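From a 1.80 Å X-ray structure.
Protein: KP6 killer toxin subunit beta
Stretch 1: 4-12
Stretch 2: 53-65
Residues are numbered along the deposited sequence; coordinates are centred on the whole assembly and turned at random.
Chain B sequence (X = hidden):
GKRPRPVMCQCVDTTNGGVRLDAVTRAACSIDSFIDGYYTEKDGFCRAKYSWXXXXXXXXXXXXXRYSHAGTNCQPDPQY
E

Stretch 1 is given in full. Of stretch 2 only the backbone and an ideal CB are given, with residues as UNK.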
# COMPACT_ATOMS: atom_id res chain seq x y z
N PRO B 4 -7.82 -24.64 12.74
CA PRO B 4 -7.15 -23.44 12.24
C PRO B 4 -6.44 -22.67 13.35
O PRO B 4 -7.07 -22.28 14.34
CB PRO B 4 -8.30 -22.62 11.66
CG PRO B 4 -9.27 -23.66 11.17
CD PRO B 4 -9.16 -24.82 12.14
N ARG B 5 -5.13 -22.45 13.19
CA ARG B 5 -4.32 -21.80 14.21
C ARG B 5 -3.83 -20.44 13.74
O ARG B 5 -3.91 -20.11 12.56
CB ARG B 5 -3.11 -22.66 14.56
CG ARG B 5 -3.43 -24.13 14.72
CD ARG B 5 -4.43 -24.36 15.83
NE ARG B 5 -3.77 -24.63 17.11
CZ ARG B 5 -3.65 -23.74 18.09
NH1 ARG B 5 -4.14 -22.51 17.96
NH2 ARG B 5 -3.03 -24.09 19.22
N PRO B 6 -3.32 -19.64 14.67
CA PRO B 6 -2.88 -18.30 14.29
C PRO B 6 -1.58 -18.33 13.48
O PRO B 6 -0.68 -19.12 13.77
CB PRO B 6 -2.68 -17.60 15.64
CG PRO B 6 -3.50 -18.42 16.62
CD PRO B 6 -3.35 -19.82 16.13
N VAL B 7 -1.51 -17.46 12.48
CA VAL B 7 -0.34 -17.36 11.62
C VAL B 7 0.28 -15.97 11.76
O VAL B 7 -0.41 -15.02 12.16
CB VAL B 7 -0.74 -17.62 10.13
CG1 VAL B 7 -1.55 -16.46 9.60
CG2 VAL B 7 0.49 -17.83 9.27
N MET B 8 1.57 -15.85 11.49
CA MET B 8 2.21 -14.54 11.40
C MET B 8 2.88 -14.43 10.03
O MET B 8 3.47 -15.39 9.55
CB MET B 8 3.22 -14.34 12.54
CG MET B 8 4.37 -15.33 12.56
SD MET B 8 5.38 -15.20 14.07
CE MET B 8 6.75 -16.24 13.62
N CYS B 9 2.78 -13.26 9.40
CA CYS B 9 3.20 -13.11 8.02
C CYS B 9 3.95 -11.81 7.76
O CYS B 9 3.74 -10.81 8.44
CB CYS B 9 1.99 -13.15 7.08
SG CYS B 9 0.96 -14.64 7.14
N GLN B 10 4.84 -11.87 6.77
CA GLN B 10 5.51 -10.70 6.23
C GLN B 10 5.16 -10.62 4.75
O GLN B 10 4.98 -11.64 4.10
CB GLN B 10 7.04 -10.87 6.31
CG GLN B 10 7.63 -11.19 7.67
CD GLN B 10 9.13 -11.41 7.57
OE1 GLN B 10 9.91 -10.95 8.40
NE2 GLN B 10 9.55 -12.10 6.52
N CYS B 11 5.06 -9.40 4.23
CA CYS B 11 5.10 -9.19 2.78
C CYS B 11 6.55 -9.20 2.35
O CYS B 11 7.40 -8.64 3.04
CB CYS B 11 4.45 -7.84 2.43
SG CYS B 11 2.73 -7.72 2.91
N VAL B 12 6.85 -9.85 1.22
CA VAL B 12 8.21 -9.97 0.76
C VAL B 12 8.30 -9.71 -0.74
O VAL B 12 7.32 -9.87 -1.47
CB VAL B 12 8.78 -11.39 1.06
CG1 VAL B 12 8.82 -11.63 2.57
CG2 VAL B 12 7.95 -12.46 0.37
N UNK B 53 -8.89 -14.02 17.32
CA UNK B 53 -9.02 -12.95 16.33
C UNK B 53 -7.96 -13.08 15.23
O UNK B 53 -7.24 -12.12 14.93
CB UNK B 53 -8.91 -11.58 17.01
N UNK B 54 -7.86 -14.26 14.63
CA UNK B 54 -6.79 -14.52 13.66
C UNK B 54 -7.20 -14.14 12.24
O UNK B 54 -8.38 -14.14 11.90
CB UNK B 54 -6.39 -16.00 13.70
N UNK B 55 -6.21 -13.80 11.43
CA UNK B 55 -6.41 -13.63 9.99
C UNK B 55 -5.76 -14.83 9.29
O UNK B 55 -4.84 -15.44 9.83
CB UNK B 55 -5.82 -12.31 9.49
N UNK B 56 -6.24 -15.19 8.11
CA UNK B 56 -5.68 -16.35 7.43
C UNK B 56 -4.47 -15.98 6.57
O UNK B 56 -4.33 -14.84 6.13
CB UNK B 56 -6.75 -17.01 6.56
N UNK B 57 -3.62 -16.96 6.31
CA UNK B 57 -2.50 -16.74 5.41
C UNK B 57 -3.00 -16.24 4.06
O UNK B 57 -2.36 -15.40 3.42
CB UNK B 57 -1.69 -18.02 5.24
N UNK B 58 -4.15 -16.75 3.62
CA UNK B 58 -4.72 -16.35 2.35
C UNK B 58 -5.18 -14.90 2.31
O UNK B 58 -4.98 -14.20 1.33
CB UNK B 58 -5.90 -17.27 2.01
N UNK B 59 -5.81 -14.45 3.40
CA UNK B 59 -6.23 -13.06 3.54
C UNK B 59 -5.03 -12.11 3.48
O UNK B 59 -5.08 -11.08 2.80
CB UNK B 59 -6.99 -12.87 4.85
N UNK B 60 -3.97 -12.46 4.19
CA UNK B 60 -2.78 -11.62 4.23
C UNK B 60 -2.13 -11.50 2.86
O UNK B 60 -1.63 -10.43 2.50
CB UNK B 60 -1.77 -12.18 5.24
N UNK B 61 -2.11 -12.60 2.12
CA UNK B 61 -1.58 -12.60 0.76
C UNK B 61 -2.30 -11.58 -0.11
O UNK B 61 -1.67 -10.84 -0.87
CB UNK B 61 -1.70 -13.99 0.14
N UNK B 62 -3.62 -11.57 -0.03
CA UNK B 62 -4.41 -10.59 -0.78
C UNK B 62 -4.03 -9.18 -0.32
O UNK B 62 -3.87 -8.27 -1.15
CB UNK B 62 -5.91 -10.84 -0.59
N UNK B 63 -3.88 -9.01 0.99
CA UNK B 63 -3.49 -7.72 1.58
C UNK B 63 -2.17 -7.20 1.02
O UNK B 63 -2.07 -6.05 0.59
CB UNK B 63 -3.38 -7.85 3.10
N UNK B 64 -1.14 -8.05 1.04
CA UNK B 64 0.16 -7.67 0.50
C UNK B 64 0.04 -7.22 -0.96
O UNK B 64 0.61 -6.21 -1.35
CB UNK B 64 1.14 -8.84 0.61
N UNK B 65 -0.71 -7.98 -1.75
CA UNK B 65 -0.82 -7.72 -3.18
C UNK B 65 -1.59 -6.44 -3.50
O UNK B 65 -1.46 -5.90 -4.59
CB UNK B 65 -1.50 -8.91 -3.87

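The strand of stretch 1, Val 7 to Val 12, turns Val 7, Cys 9 and Cys 11 toward a helix that runs from 57 onward at 27° to it, with axes 8.8 Å apart at closest approach.

Position 53 has nothing of stretch 1 within 5.5 Å of its ideal CB, so many residues would do; it is Asp 53. Position 54 points toward stretch 1, at the loop leading into the strand, its CB 4.2 Å from Pro 6 CA, along a ridge of proline and backbone. A branched or long apolar side chain suits it. Leu 54 takes the place, and its CD2 lies 3.7 Å from Arg 5 O and 3.9 Å from Pro 4 O.

Position 55 points sideways with an extended backbone, so a small residue would leave the contact to the backbone, whose O is already 3.5 Å from Val 7 CG1, and a long or aromatic one could reach back. Phe 55 does so: CE1 comes within 3.8 Å of Val 7 CG1 and 4.2 Å of Cys 9 SG, the sulfur lying at the ring edge. Its backbone O takes a hydrogen bond from a water that in turn accepts from Val 7 N, both at 2.9 Å.

Position 56 points away and precedes the helix, a place for Ser, Thr, Asp or Asn. Thr 56 caps it, OG1 accepting from the backbone N of 59 at 3.0 Å. At 57, sideways, CB is 4.6 Å from Val 7 CG2 and 4.7 Å from Cys 9 SG; a small residue fits readily, and Ser 57 is one. Position 58 is helical and has room for a CB, so its angles do not demand glycine, yet Gly 58 is there. Position 59 is free of the strand; Gln 59 returns a hydrogen bond, its OE1 accepting from Thr 56 N at 2.7 Å.

Position 60 faces the strand, CB 4.1 Å from Cys 9 SG, and the long gap between backbones favours a large apolar side chain. Phe 60, chi1 t, fills it: CD2 lies 3.3 Å from Cys 9 CB and CE2 3.7 Å from Cys 11 SG, so one ring spans two inward strand residues.

Positions 61, 62 and 63 make no contact with stretch 1, and helix-compatible residues of several kinds would serve; they are Tyr 61, Gln 62 and Ala 63.

Position 64 is the most constrained. Its CB sits 3.0 Å from Cys 11 SG, too tight for an unbonded neighbour but right for a disulfide. Cys 64 supplies it, SG to Cys 11 SG at 2.0 Å with chi3 -84°, tying helix to strand covalently. Position 65 points away, leaving the choice open; Leu 65 occupies it.

Stretch 2, residues 53-65: DLFTSGQFYQACL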
# COMPACT_ATOMS: atom_id res chain seq x y z
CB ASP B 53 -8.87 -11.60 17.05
CG ASP B 53 -9.21 -10.42 16.16
OD1 ASP B 53 -10.19 -10.49 15.40
OD2 ASP B 53 -8.49 -9.40 16.23
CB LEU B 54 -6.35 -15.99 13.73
CG LEU B 54 -7.21 -17.05 13.03
CD1 LEU B 54 -6.85 -17.17 11.55
CD2 LEU B 54 -7.04 -18.41 13.71
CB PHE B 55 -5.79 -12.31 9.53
CG PHE B 55 -4.33 -12.20 9.84
CD1 PHE B 55 -3.38 -12.78 9.02
CD2 PHE B 55 -3.90 -11.51 10.96
CE1 PHE B 55 -2.02 -12.68 9.31
CE2 PHE B 55 -2.55 -11.41 11.26
CZ PHE B 55 -1.61 -12.00 10.42
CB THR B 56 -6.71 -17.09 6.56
OG1 THR B 56 -7.07 -16.27 5.44
CG2 THR B 56 -7.96 -17.44 7.36
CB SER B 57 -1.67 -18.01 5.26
OG SER B 57 -2.49 -19.08 4.84
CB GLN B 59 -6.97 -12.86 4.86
CG GLN B 59 -8.31 -13.61 4.95
CD GLN B 59 -8.93 -13.51 6.33
OE1 GLN B 59 -8.23 -13.54 7.35
NE2 GLN B 59 -10.25 -13.39 6.38
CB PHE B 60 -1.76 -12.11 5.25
CG PHE B 60 -0.79 -11.05 5.67
CD1 PHE B 60 -1.18 -10.09 6.58
CD2 PHE B 60 0.48 -10.99 5.12
CE1 PHE B 60 -0.30 -9.09 6.96
CE2 PHE B 60 1.36 -10.00 5.51
CZ PHE B 60 0.96 -9.05 6.43
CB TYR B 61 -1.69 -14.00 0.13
CG TYR B 61 -1.15 -14.09 -1.28
CD1 TYR B 61 -1.99 -13.98 -2.39
CD2 TYR B 61 0.21 -14.28 -1.51
CE1 TYR B 61 -1.48 -14.07 -3.68
CE2 TYR B 61 0.72 -14.36 -2.79
CZ TYR B 61 -0.13 -14.25 -3.87
OH TYR B 61 0.38 -14.33 -5.14
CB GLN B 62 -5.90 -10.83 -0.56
CG GLN B 62 -6.79 -9.84 -1.29
CD GLN B 62 -8.26 -10.22 -1.26
OE1 GLN B 62 -8.63 -11.27 -0.72
NE2 GLN B 62 -9.11 -9.38 -1.84
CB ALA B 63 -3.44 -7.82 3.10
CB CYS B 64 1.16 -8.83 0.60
SG CYS B 64 1.60 -9.29 2.30
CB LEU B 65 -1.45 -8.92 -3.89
CG LEU B 65 -0.51 -10.04 -4.32
CD1 LEU B 65 -1.31 -11.09 -5.07
CD2 LEU B 65 0.62 -9.50 -5.21
O HOH W 1 -3.28 -15.15 12.21
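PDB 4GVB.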